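PDB 5VM1: xylulokinase from Brucella ovis, which probably catalyses the ATP-dependent phosphorylation of D-xylulose to D-xylulose 5-phosphate, as a member of the FGGY family of carbohydrate kinases. Local coordinates for residues W143-R146 with I151-R154; R166-G171 with A223-E228; A275-P280 with W295-V300; A437-L442 with F451-P456. All coordinates share one frame; numbering follows the deposited sequence.

Contact 1. Residues W143-R146 with I151-R154; sequences WVAR and IFAR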
loop_
_atom_site.group_PDB
_atom_site.type_symbol
_atom_site.label_atom_id
_atom_site.label_comp_id
_atom_site.label_asym_id
_atom_site.label_seq_id
_atom_site.Cartn_x
_atom_site.Cartn_y
_atom_site.Cartn_z
ATOM N N TRP A 143 -6.311 -1.957 22.385
ATOM C CA TRP A 143 -7.744 -1.676 22.374
ATOM C C TRP A 143 -8.546 -2.880 22.818
ATOM O O TRP A 143 -9.430 -2.763 23.675
ATOM C CB TRP A 143 -8.225 -1.224 20.971
ATOM C CG TRP A 143 -9.644 -0.721 21.027
ATOM C CD1 TRP A 143 -10.042 0.553 21.349
ATOM C CD2 TRP A 143 -10.859 -1.473 20.817
ATOM N NE1 TRP A 143 -11.411 0.637 21.363
ATOM C CE2 TRP A 143 -11.941 -0.587 21.045
ATOM C CE3 TRP A 143 -11.141 -2.802 20.471
ATOM C CZ2 TRP A 143 -13.282 -0.982 20.911
ATOM C CZ3 TRP A 143 -12.472 -3.190 20.355
ATOM C CH2 TRP A 143 -13.526 -2.278 20.574
ATOM N N VAL A 144 -8.243 -4.049 22.240
ATOM C CA VAL A 144 -8.966 -5.283 22.549
ATOM C C VAL A 144 -8.764 -5.678 24.010
ATOM O O VAL A 144 -9.711 -6.077 24.696
ATOM C CB VAL A 144 -8.533 -6.411 21.582
ATOM C CG1 VAL A 144 -9.235 -7.731 21.902
ATOM C CG2 VAL A 144 -8.791 -6.026 20.138
ATOM N N ALA A 145 -7.537 -5.543 24.524
ATOM C CA ALA A 145 -7.273 -5.890 25.921
ATOM C C ALA A 145 -8.100 -5.051 26.889
ATOM O O ALA A 145 -8.437 -5.522 27.980
ATOM C CB ALA A 145 -5.773 -5.768 26.216
ATOM N N ARG A 146 -8.452 -3.825 26.508
ATOM C CA ARG A 146 -9.141 -2.911 27.403
ATOM C C ARG A 146 -10.647 -2.902 27.241
ATOM O O ARG A 146 -11.365 -2.736 28.238
ATOM C CB ARG A 146 -8.661 -1.476 27.165
ATOM C CG ARG A 146 -7.208 -1.246 27.445
ATOM C CD ARG A 146 -6.826 0.182 27.171
ATOM N NE ARG A 146 -5.430 0.382 27.518
ATOM C CZ ARG A 146 -4.730 1.481 27.278
ATOM N NH1 ARG A 146 -5.277 2.522 26.664
ATOM N NH2 ARG A 146 -3.468 1.519 27.661
ATOM N N ILE A 151 -12.213 -11.637 24.853
ATOM C CA ILE A 151 -11.577 -12.015 23.600
ATOM C C ILE A 151 -10.057 -11.970 23.698
ATOM O O ILE A 151 -9.367 -12.764 23.047
ATOM C CB ILE A 151 -12.132 -11.101 22.495
ATOM C CG1 ILE A 151 -13.613 -11.465 22.310
ATOM C CG2 ILE A 151 -11.246 -11.131 21.229
ATOM C CD1 ILE A 151 -14.340 -10.684 21.298
ATOM N N PHE A 152 -9.504 -11.038 24.475
ATOM C CA PHE A 152 -8.054 -10.930 24.552
ATOM C C PHE A 152 -7.448 -12.130 25.282
ATOM O O PHE A 152 -6.380 -12.622 24.902
ATOM C CB PHE A 152 -7.670 -9.613 25.224
ATOM C CG PHE A 152 -6.210 -9.296 25.143
ATOM C CD1 PHE A 152 -5.659 -8.795 23.954
ATOM C CD2 PHE A 152 -5.390 -9.472 26.245
ATOM C CE1 PHE A 152 -4.291 -8.494 23.874
ATOM C CE2 PHE A 152 -4.039 -9.175 26.182
ATOM C CZ PHE A 152 -3.480 -8.691 24.996
ATOM N N ALA A 153 -8.137 -12.635 26.308
ATOM C CA ALA A 153 -7.639 -13.758 27.099
ATOM C C ALA A 153 -7.536 -15.037 26.294
ATOM O O ALA A 153 -6.728 -15.899 26.643
ATOM C CB ALA A 153 -8.552 -13.993 28.304
ATOM N N ARG A 154 -8.317 -15.163 25.221
ATOM C CA ARG A 154 -8.381 -16.363 24.396
ATOM C C ARG A 154 -7.507 -16.287 23.153
ATOM O O ARG A 154 -7.470 -17.257 22.392
ATOM C CB ARG A 154 -9.827 -16.645 23.972
ATOM C CG ARG A 154 -10.763 -16.873 25.130
ATOM C CD ARG A 154 -12.034 -17.498 24.627
ATOM N NE ARG A 154 -13.046 -16.500 24.305
ATOM C CZ ARG A 154 -13.876 -16.580 23.268
ATOM N NH1 ARG A 154 -13.798 -17.611 22.427
ATOM N NH2 ARG A 154 -14.772 -15.618 23.070
#

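Contact 2. Residues R166-G171 with A223-E228; sequences RLWLTG and AELAAE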
loop_
_atom_site.group_PDB
_atom_site.type_symbol
_atom_site.label_atom_id
_atom_site.label_comp_id
_atom_site.label_asym_id
_atom_site.label_seq_id
_atom_site.Cartn_x
_atom_site.Cartn_y
_atom_site.Cartn_z
ATOM N N ARG A 166 -3.474 -17.797 4.122
ATOM C CA ARG A 166 -2.450 -18.832 4.034
ATOM C C ARG A 166 -2.730 -19.959 5.022
ATOM O O ARG A 166 -2.375 -21.120 4.764
ATOM C CB ARG A 166 -1.051 -18.241 4.267
ATOM C CG ARG A 166 0.104 -19.278 4.184
ATOM C CD ARG A 166 1.238 -18.987 5.160
ATOM N NE ARG A 166 1.654 -17.589 5.051
ATOM C CZ ARG A 166 2.322 -17.060 4.024
ATOM N NH1 ARG A 166 2.626 -15.765 4.041
ATOM N NH2 ARG A 166 2.697 -17.804 2.990
ATOM N N LEU A 167 -3.307 -19.626 6.183
ATOM C CA LEU A 167 -3.658 -20.649 7.160
ATOM C C LEU A 167 -4.701 -21.588 6.589
ATOM O O LEU A 167 -4.616 -22.807 6.765
ATOM C CB LEU A 167 -4.192 -20.006 8.436
ATOM C CG LEU A 167 -4.663 -20.943 9.547
ATOM C CD1 LEU A 167 -3.521 -21.793 10.090
ATOM C CD2 LEU A 167 -5.334 -20.154 10.647
ATOM N N TRP A 168 -5.684 -21.031 5.881
ATOM C CA TRP A 168 -6.667 -21.839 5.168
ATOM C C TRP A 168 -6.018 -22.651 4.036
ATOM O O TRP A 168 -6.392 -23.804 3.802
ATOM C CB TRP A 168 -7.791 -20.928 4.664
ATOM C CG TRP A 168 -8.708 -21.576 3.686
ATOM C CD1 TRP A 168 -9.513 -22.638 3.909
ATOM C CD2 TRP A 168 -8.864 -21.233 2.293
ATOM N NE1 TRP A 168 -10.184 -22.973 2.752
ATOM C CE2 TRP A 168 -9.803 -22.127 1.747
ATOM C CE3 TRP A 168 -8.304 -20.255 1.464
ATOM C CZ2 TRP A 168 -10.203 -22.073 0.410
ATOM C CZ3 TRP A 168 -8.710 -20.202 0.127
ATOM C CH2 TRP A 168 -9.647 -21.101 -0.380
ATOM N N LEU A 169 -5.064 -22.059 3.308
ATOM C CA LEU A 169 -4.445 -22.723 2.159
ATOM C C LEU A 169 -3.452 -23.809 2.579
ATOM O O LEU A 169 -3.436 -24.899 1.998
ATOM C CB LEU A 169 -3.747 -21.673 1.296
ATOM C CG LEU A 169 -4.630 -20.708 0.495
ATOM C CD1 LEU A 169 -3.777 -19.629 -0.169
ATOM C CD2 LEU A 169 -5.400 -21.492 -0.560
ATOM N N THR A 170 -2.610 -23.532 3.582
ATOM C CA THR A 170 -1.491 -24.401 3.924
ATOM C C THR A 170 -1.597 -25.049 5.288
ATOM O O THR A 170 -0.911 -26.044 5.525
ATOM C CB THR A 170 -0.155 -23.633 3.922
ATOM O OG1 THR A 170 -0.118 -22.744 5.049
ATOM C CG2 THR A 170 0.052 -22.867 2.636
ATOM N N GLY A 171 -2.375 -24.494 6.202
ATOM C CA GLY A 171 -2.410 -25.024 7.547
ATOM C C GLY A 171 -1.262 -24.611 8.436
ATOM O O GLY A 171 -1.130 -25.164 9.539
ATOM N N ALA A 223 -3.569 -30.979 1.068
ATOM C CA ALA A 223 -3.949 -32.010 0.104
ATOM C C ALA A 223 -5.437 -31.960 -0.246
ATOM O O ALA A 223 -5.805 -32.138 -1.416
ATOM C CB ALA A 223 -3.550 -33.384 0.630
ATOM N N GLU A 224 -6.312 -31.720 0.744
ATOM C CA GLU A 224 -7.746 -31.647 0.447
ATOM C C GLU A 224 -8.031 -30.548 -0.574
ATOM O O GLU A 224 -8.918 -30.695 -1.424
ATOM C CB GLU A 224 -8.567 -31.451 1.728
ATOM C CG GLU A 224 -8.130 -30.295 2.625
ATOM C CD GLU A 224 -7.134 -30.709 3.709
ATOM O OE1 GLU A 224 -6.039 -31.209 3.366
ATOM O OE2 GLU A 224 -7.448 -30.521 4.910
ATOM N N LEU A 225 -7.292 -29.431 -0.496
ATOM C CA LEU A 225 -7.435 -28.355 -1.470
ATOM C C LEU A 225 -6.741 -28.686 -2.788
ATOM O O LEU A 225 -7.242 -28.321 -3.859
ATOM C CB LEU A 225 -6.870 -27.053 -0.900
ATOM C CG LEU A 225 -7.706 -26.462 0.221
ATOM C CD1 LEU A 225 -7.016 -25.288 0.818
ATOM C CD2 LEU A 225 -9.037 -26.058 -0.360
ATOM N N ALA A 226 -5.602 -29.383 -2.733
ATOM C CA ALA A 226 -4.923 -29.797 -3.958
ATOM C C ALA A 226 -5.799 -30.714 -4.806
ATOM O O ALA A 226 -5.705 -30.693 -6.040
ATOM C CB ALA A 226 -3.599 -30.488 -3.623
ATOM N N ALA A 227 -6.651 -31.519 -4.170
ATOM C CA ALA A 227 -7.563 -32.385 -4.904
ATOM C C ALA A 227 -8.875 -31.702 -5.252
ATOM O O ALA A 227 -9.518 -32.078 -6.235
ATOM C CB ALA A 227 -7.857 -33.656 -4.098
ATOM N N GLU A 228 -9.293 -30.710 -4.464
ATOM C CA GLU A 228 -10.562 -30.047 -4.729
ATOM C C GLU A 228 -10.531 -29.303 -6.058
ATOM O O GLU A 228 -11.572 -29.168 -6.717
ATOM C CB GLU A 228 -10.895 -29.106 -3.569
ATOM C CG GLU A 228 -12.251 -28.418 -3.652
ATOM C CD GLU A 228 -12.551 -27.598 -2.407
ATOM O OE1 GLU A 228 -12.377 -28.132 -1.293
ATOM O OE2 GLU A 228 -12.930 -26.411 -2.538
#

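Contact 3. Residues A275-P280 with W295-V300; sequences AYQPKP and WHQMGV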
loop_
_atom_site.group_PDB
_atom_site.type_symbol
_atom_site.label_atom_id
_atom_site.label_comp_id
_atom_site.label_asym_id
_atom_site.label_seq_id
_atom_site.Cartn_x
_atom_site.Cartn_y
_atom_site.Cartn_z
ATOM N N ALA A 275 18.915 -0.776 2.151
ATOM C CA ALA A 275 19.077 -0.915 3.588
ATOM C C ALA A 275 17.831 -0.389 4.289
ATOM O O ALA A 275 16.911 0.142 3.659
ATOM C CB ALA A 275 20.323 -0.172 4.083
ATOM N N TYR A 276 17.785 -0.608 5.603
ATOM C CA TYR A 276 16.726 -0.065 6.442
ATOM C C TYR A 276 17.015 1.405 6.715
ATOM O O TYR A 276 18.025 1.743 7.342
ATOM C CB TYR A 276 16.618 -0.875 7.725
ATOM C CG TYR A 276 15.790 -0.248 8.823
ATOM C CD1 TYR A 276 14.419 -0.013 8.675
ATOM C CD2 TYR A 276 16.390 0.084 10.030
ATOM C CE1 TYR A 276 13.682 0.539 9.726
ATOM C CE2 TYR A 276 15.691 0.633 11.042
ATOM C CZ TYR A 276 14.352 0.860 10.907
ATOM O OH TYR A 276 13.732 1.419 11.991
ATOM N N GLN A 277 16.124 2.279 6.259
ATOM C CA GLN A 277 16.366 3.720 6.226
ATOM C C GLN A 277 15.178 4.462 6.833
ATOM O O GLN A 277 14.422 5.144 6.133
ATOM C CB GLN A 277 16.626 4.158 4.785
ATOM C CG GLN A 277 17.657 3.307 4.104
ATOM C CD GLN A 277 17.893 3.706 2.678
ATOM O OE1 GLN A 277 18.312 2.891 1.854
ATOM N NE2 GLN A 277 17.633 4.966 2.371
ATOM N N PRO A 278 15.017 4.394 8.147
ATOM C CA PRO A 278 13.861 5.034 8.767
ATOM C C PRO A 278 14.002 6.546 8.847
ATOM O O PRO A 278 15.097 7.105 8.939
ATOM C CB PRO A 278 13.842 4.422 10.170
ATOM C CG PRO A 278 15.286 4.170 10.461
ATOM C CD PRO A 278 15.869 3.718 9.143
ATOM N N LYS A 279 12.863 7.197 8.870
ATOM C CA LYS A 279 12.824 8.627 9.096
ATOM C C LYS A 279 11.451 8.973 9.653
ATOM O O LYS A 279 10.711 9.747 9.040
ATOM C CB LYS A 279 13.093 9.395 7.799
ATOM C CG LYS A 279 13.622 10.822 7.990
ATOM C CD LYS A 279 14.930 10.777 8.700
ATOM C CE LYS A 279 15.815 11.957 8.393
ATOM N NZ LYS A 279 17.210 11.588 8.796
ATOM N N PRO A 280 11.067 8.435 10.810
ATOM C CA PRO A 280 9.730 8.757 11.344
ATOM C C PRO A 280 9.591 10.211 11.739
ATOM O O PRO A 280 8.465 10.681 11.908
ATOM C CB PRO A 280 9.591 7.827 12.561
ATOM C CG PRO A 280 10.997 7.536 12.969
ATOM C CD PRO A 280 11.817 7.533 11.696
ATOM N N TRP A 295 14.556 -3.382 1.654
ATOM C CA TRP A 295 13.601 -2.574 2.402
ATOM C C TRP A 295 12.875 -1.644 1.442
ATOM O O TRP A 295 13.106 -1.664 0.226
ATOM C CB TRP A 295 14.294 -1.751 3.493
ATOM C CG TRP A 295 14.607 -2.531 4.717
ATOM C CD1 TRP A 295 13.885 -2.552 5.890
ATOM C CD2 TRP A 295 15.695 -3.441 4.899
ATOM N NE1 TRP A 295 14.470 -3.412 6.789
ATOM C CE2 TRP A 295 15.588 -3.962 6.214
ATOM C CE3 TRP A 295 16.761 -3.863 4.087
ATOM C CZ2 TRP A 295 16.495 -4.886 6.719
ATOM C CZ3 TRP A 295 17.656 -4.773 4.586
ATOM C CH2 TRP A 295 17.526 -5.272 5.888
ATOM N N HIS A 296 11.986 -0.817 1.988
ATOM C CA HIS A 296 11.400 0.260 1.195
ATOM C C HIS A 296 10.888 1.379 2.083
ATOM O O HIS A 296 10.554 1.180 3.256
ATOM C CB HIS A 296 10.262 -0.240 0.290
ATOM C CG HIS A 296 8.962 -0.457 1.001
ATOM N ND1 HIS A 296 8.018 0.531 1.152
ATOM C CD2 HIS A 296 8.434 -1.570 1.564
ATOM C CE1 HIS A 296 6.975 0.047 1.802
ATOM N NE2 HIS A 296 7.197 -1.229 2.056
ATOM N N GLN A 297 10.761 2.543 1.464
ATOM C CA GLN A 297 10.159 3.715 2.067
ATOM C C GLN A 297 8.794 3.990 1.443
ATOM O O GLN A 297 8.519 3.632 0.294
ATOM C CB GLN A 297 11.067 4.935 1.904
ATOM C CG GLN A 297 12.135 4.988 2.939
ATOM C CD GLN A 297 13.372 5.705 2.480
ATOM O OE1 GLN A 297 13.580 5.925 1.282
ATOM N NE2 GLN A 297 14.198 6.100 3.436
ATOM N N MET A 298 7.948 4.670 2.205
ATOM C CA MET A 298 6.610 4.994 1.739
ATOM C C MET A 298 6.275 6.388 2.232
ATOM O O MET A 298 6.271 6.636 3.438
ATOM C CB MET A 298 5.585 3.973 2.247
ATOM C CG MET A 298 4.796 3.304 1.161
ATOM S SD MET A 298 3.306 2.538 1.785
ATOM C CE MET A 298 3.890 1.160 2.735
ATOM N N GLY A 299 6.085 7.317 1.301
ATOM C CA GLY A 299 5.523 8.616 1.614
ATOM C C GLY A 299 4.041 8.580 1.307
ATOM O O GLY A 299 3.628 8.099 0.250
ATOM N N VAL A 300 3.239 9.044 2.263
ATOM C CA VAL A 300 1.782 8.988 2.154
ATOM C C VAL A 300 1.219 10.401 2.097
ATOM O O VAL A 300 1.408 11.185 3.030
ATOM C CB VAL A 300 1.132 8.220 3.309
ATOM C CG1 VAL A 300 -0.363 8.174 3.085
ATOM C CG2 VAL A 300 1.698 6.854 3.382
#

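Contact 4. Residues A437-L442 with F451-P456; sequences AARLGL and FTICTP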
loop_
_atom_site.group_PDB
_atom_site.type_symbol
_atom_site.label_atom_id
_atom_site.label_comp_id
_atom_site.label_asym_id
_atom_site.label_seq_id
_atom_site.Cartn_x
_atom_site.Cartn_y
_atom_site.Cartn_z
ATOM N N ALA A 437 1.938 -10.778 -6.498
ATOM C CA ALA A 437 1.705 -12.034 -5.812
ATOM C C ALA A 437 1.979 -13.226 -6.741
ATOM O O ALA A 437 2.688 -14.164 -6.370
ATOM C CB ALA A 437 0.277 -12.041 -5.263
ATOM N N ALA A 438 1.475 -13.185 -7.975
ATOM C CA ALA A 438 1.798 -14.259 -8.911
ATOM C C ALA A 438 3.304 -14.384 -9.088
ATOM O O ALA A 438 3.860 -15.485 -8.998
ATOM C CB ALA A 438 1.129 -14.005 -10.259
ATOM N N ARG A 439 3.987 -13.252 -9.267
ATOM C CA ARG A 439 5.440 -13.252 -9.385
ATOM C C ARG A 439 6.112 -13.853 -8.154
ATOM O O ARG A 439 7.066 -14.626 -8.283
ATOM C CB ARG A 439 5.938 -11.831 -9.628
ATOM C CG ARG A 439 5.861 -11.398 -11.065
ATOM C CD ARG A 439 6.380 -9.994 -11.235
ATOM N NE ARG A 439 6.940 -9.817 -12.563
ATOM C CZ ARG A 439 7.512 -8.699 -12.981
ATOM N NH1 ARG A 439 7.596 -7.651 -12.177
ATOM N NH2 ARG A 439 8.013 -8.636 -14.196
ATOM N N LEU A 440 5.632 -13.519 -6.947
ATOM C CA LEU A 440 6.242 -14.107 -5.760
ATOM C C LEU A 440 6.007 -15.618 -5.736
ATOM O O LEU A 440 6.912 -16.396 -5.406
ATOM C CB LEU A 440 5.706 -13.424 -4.497
ATOM C CG LEU A 440 6.199 -11.979 -4.251
ATOM C CD1 LEU A 440 5.469 -11.250 -3.123
ATOM C CD2 LEU A 440 7.694 -11.916 -4.005
ATOM N N GLY A 441 4.835 -16.058 -6.183
ATOM C CA GLY A 441 4.611 -17.484 -6.318
ATOM C C GLY A 441 5.565 -18.118 -7.311
ATOM O O GLY A 441 6.084 -19.210 -7.069
ATOM N N LEU A 442 5.855 -17.418 -8.421
ATOM C CA LEU A 442 6.808 -17.961 -9.393
ATOM C C LEU A 442 8.199 -18.048 -8.788
ATOM O O LEU A 442 8.935 -19.009 -9.036
ATOM C CB LEU A 442 6.840 -17.103 -10.664
ATOM C CG LEU A 442 7.762 -17.432 -11.857
ATOM C CD1 LEU A 442 7.211 -16.778 -13.106
ATOM C CD2 LEU A 442 9.234 -17.034 -11.697
ATOM N N PHE A 451 15.200 -10.838 -8.053
ATOM C CA PHE A 451 15.436 -9.610 -8.813
ATOM C C PHE A 451 15.414 -9.849 -10.314
ATOM O O PHE A 451 15.166 -8.906 -11.073
ATOM C CB PHE A 451 16.752 -8.939 -8.413
ATOM C CG PHE A 451 16.706 -8.271 -7.073
ATOM C CD1 PHE A 451 15.954 -7.123 -6.883
ATOM C CD2 PHE A 451 17.412 -8.781 -6.001
ATOM C CE1 PHE A 451 15.905 -6.488 -5.636
ATOM C CE2 PHE A 451 17.365 -8.155 -4.759
ATOM C CZ PHE A 451 16.608 -7.003 -4.582
ATOM N N THR A 452 15.646 -11.079 -10.766
ATOM C CA THR A 452 15.501 -11.337 -12.191
ATOM C C THR A 452 14.050 -11.560 -12.592
ATOM O O THR A 452 13.728 -11.448 -13.771
ATOM C CB THR A 452 16.357 -12.540 -12.636
ATOM O OG1 THR A 452 15.810 -13.775 -12.151
ATOM C CG2 THR A 452 17.759 -12.389 -12.101
ATOM N N ILE A 453 13.156 -11.809 -11.649
ATOM C CA ILE A 453 11.751 -12.038 -11.981
ATOM C C ILE A 453 10.951 -10.738 -11.969
ATOM O O ILE A 453 10.183 -10.460 -12.890
ATOM C CB ILE A 453 11.157 -13.086 -11.017
ATOM C CG1 ILE A 453 11.951 -14.387 -11.123
ATOM C CG2 ILE A 453 9.710 -13.332 -11.335
ATOM C CD1 ILE A 453 12.148 -14.871 -12.537
ATOM N N CYS A 454 11.132 -9.917 -10.938
ATOM C CA CYS A 454 10.351 -8.698 -10.740
ATOM C C CYS A 454 10.909 -7.557 -11.592
ATOM O O CYS A 454 11.513 -6.601 -11.103
ATOM C CB CYS A 454 10.339 -8.327 -9.269
ATOM S SG CYS A 454 9.565 -9.558 -8.212
ATOM N N THR A 455 10.636 -7.641 -12.907
ATOM C CA THR A 455 11.090 -6.697 -13.918
ATOM C C THR A 455 10.074 -5.571 -14.094
ATOM O O THR A 455 8.883 -5.736 -13.795
ATOM C CB THR A 455 11.307 -7.408 -15.268
ATOM O OG1 THR A 455 10.091 -8.015 -15.721
ATOM C CG2 THR A 455 12.402 -8.494 -15.180
ATOM N N PRO A 456 10.509 -4.391 -14.534
ATOM C CA PRO A 456 9.542 -3.321 -14.810
ATOM C C PRO A 456 8.716 -3.662 -16.036
ATOM O O PRO A 456 9.141 -4.469 -16.883
ATOM C CB PRO A 456 10.434 -2.091 -15.058
ATOM C CG PRO A 456 11.766 -2.660 -15.474
ATOM C CD PRO A 456 11.907 -3.966 -14.720
#

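Contact 1. Residues W143-R146 with I151-R154
Ala145 and Phe152 meet without any hydrogen bond between them, and the shortest polar bond in the two segments is a backbone one within the first helix, from Arg146 N to Trp143 O at 3.2 Å. The contact is carried by the Phe152 ring, which lies broadside against Ala145. The methyl carbon Ala145 CB stands 3.5 Å from the ring centroid and only 5° from the ring normal, a CH-pi contact placed almost centrally on the face. With Phe152 CG anti to the backbone N (chi1 -170°), the ring is sent toward helix 137-147 and its face meets the helix surface. The CA of the same alanine also lies over that face, 3.7 Å from Phe152 CG, so main chain and methyl together back the aromatic ring. Val144 CG1 comes to the edge of the ring, near the ring plane, and reaches Phe152 CB at 4.1 Å. The same methyl meets Ile151 CG2 at 4.0 Å, the two side chains crossing at about a right angle. Leu92 of strand 91-93 touches both Val144 and Ile151 and so continues this apolar patch, while Arg146 turns from it to a salt bridge with Glu117. The contact joins the end of helix 137-147 to the short helix 149-153 that follows almost at once: plain packing of successive helices in the N-terminal FGGY domain, with strand 91-93 alongside. With one aromatic face, one alanine and the methyls of two branched side chains, the pairing rests on shape and dispersion rather than on charge or directed bonds.

Contact 2. Residues R166-G171 with A223-E228
Helix 161-170 and helix 223-228 come together near Leu169 and Leu225, whose CA atoms are 7.3 Å apart, and the side chain of Leu225 spans the gap. Its CG is anti to the carbonyl carbon (chi1 -70°), which carries the two methyls across to the last turn of the first helix. There CD1 packs on the backbone carbonyls, 3.4 Å from Trp168 O and 3.8 Å from Leu169 O. The same methyl lies over one face of the Trp168 indole, 4.3 Å above its plane and displaced toward the rim, while CD2 approaches Trp168 CZ2 at 4.2 Å. Leu169 adds a looser apolar touch through its CD2. Both helices belong to the N-terminal actin-like ATPase domain; the second follows strand 217-220, an edge strand of its mixed sheet. Between strand and helix, Arg222 donates from NH2 to Trp168 O, and Trp168 is further covered by Ile57, Cys60 and Arg61 of helix 53-70. The first helix finishes with Thr170, whose N and OG1 reach Arg166 O from opposite faces of the carbonyl plane, at 2.7 Å and 2.8 Å respectively. Gly171 then leaves the helical conformation with a positive phi of 80°. On the side turned from Leu225, the Arg166 guanidinium donates to the carbonyls of Ala238 and Gly239 in strand 236-242 and pairs with Asp163.

Contact 3. Residues A275-P280 with W295-V300
Trp295 lays one face of its indole against the backbone and CB of Tyr276. The CB carbon is 3.5 Å from the centroid of the five-membered ring and nearly over it, a CH-pi contact; Ala275 C rests over the same face, 3.3 Å above the plane and displaced toward the rim. The two rings meet obliquely, planes at 48°, with Tyr276 CD1 3.8 Å from Trp295 CD1. With CG anti to the backbone N (chi1 167°), the tyrosine ring is carried to the proline two residues on, whose CD (Pro278) sits over its centre. Further along, Gln297 NE2 donates to Gln277 O at 2.9 Å with an N-H...O angle of 152°, arriving in the carbonyl plane on a lone pair. This amide is held at both ends, since NE2 also donates to Ala392 O and OE1 accepts from Thr394 OG1 and Asn273 ND2. Gln277 NE2 donates to Ala392 O as well, so the two glutamine side chains share that acceptor. Trp295 NE1 donates to Thr188 O and the indole forms a cation-pi pair with Arg191, both in the N-terminal FGGY domain. Strand 295-301 lies between 285-288 and 267-273 in the C-terminal mixed sheet, and residues 275-280, from the connection between those flanking strands, pass over the face from which Trp295 and Gln297 project.

Contact 4. Residues A437-L442 with F451-P456
Residues 437-442 form a continuous run of helix 433-446, whereas 451-456 leave a weakly bonded helical turn and bend at Cys454, the centre of an inverse gamma turn closed by Thr455 N to Ile453 O; the backbones come nearest at Arg439 and Cys454, with CA atoms 6.8 Å apart. Arg439 bridges that gap. Its chain is extended from CG to NE, which takes the guanidinium past the bend to the carbonyl of Thr455. There NH1 and NH2 grip the single atom Thr455 O end-on, at 2.8 Å and 3.1 Å, with the oxygen 1° from the guanidinium plane. The first bond lies in the carbonyl plane on a lone pair, while the second donor is tilted 28° from it. NH2 also makes a weak bond to Thr455 OG1. Over one guanidinium face lie Ile453 O and Cys454 CA, so the gamma turn is laid against the flat of the arginine. NE also donates to Gln29 OE1, and NH1 to Cys249 O, so Arg439 joins the two halves of this actin-like kinase fold. Beside this polar centre, Leu442 CD2 packs on Ile453, 3.7 Å from both CD1 and CG2. Because its N-H groups are met by neutral oxygens, the buried charge is probably stabilised by carbonyl and amide dipoles rather than by a counter-ion among these partners, and the bonds to Thr455 fix the chain just after the bend.

Overall arrangement
The four contacts follow one another along the chain without touching. Contacts 1 and 2 both lie in the N-terminal FGGY domain, yet their centres are 30 Å apart, both near the periphery, with contact 1 away from the predicted functional residues. Contact 3 is in the C-terminal FGGY domain, and contact 4 starts there; their nearest atoms are about 7 Å apart. Contacts 2 and 4 lie near Asp14, predicted to be important for activity, one in the N-terminal and one in the C-terminal half: the side chains of Leu169 and Arg439 are about 11 Å and 12 Å from its side chain. In contact 3, the side chain of Trp295 is about 12 Å from that of Met87, a predicted substrate-binding residue.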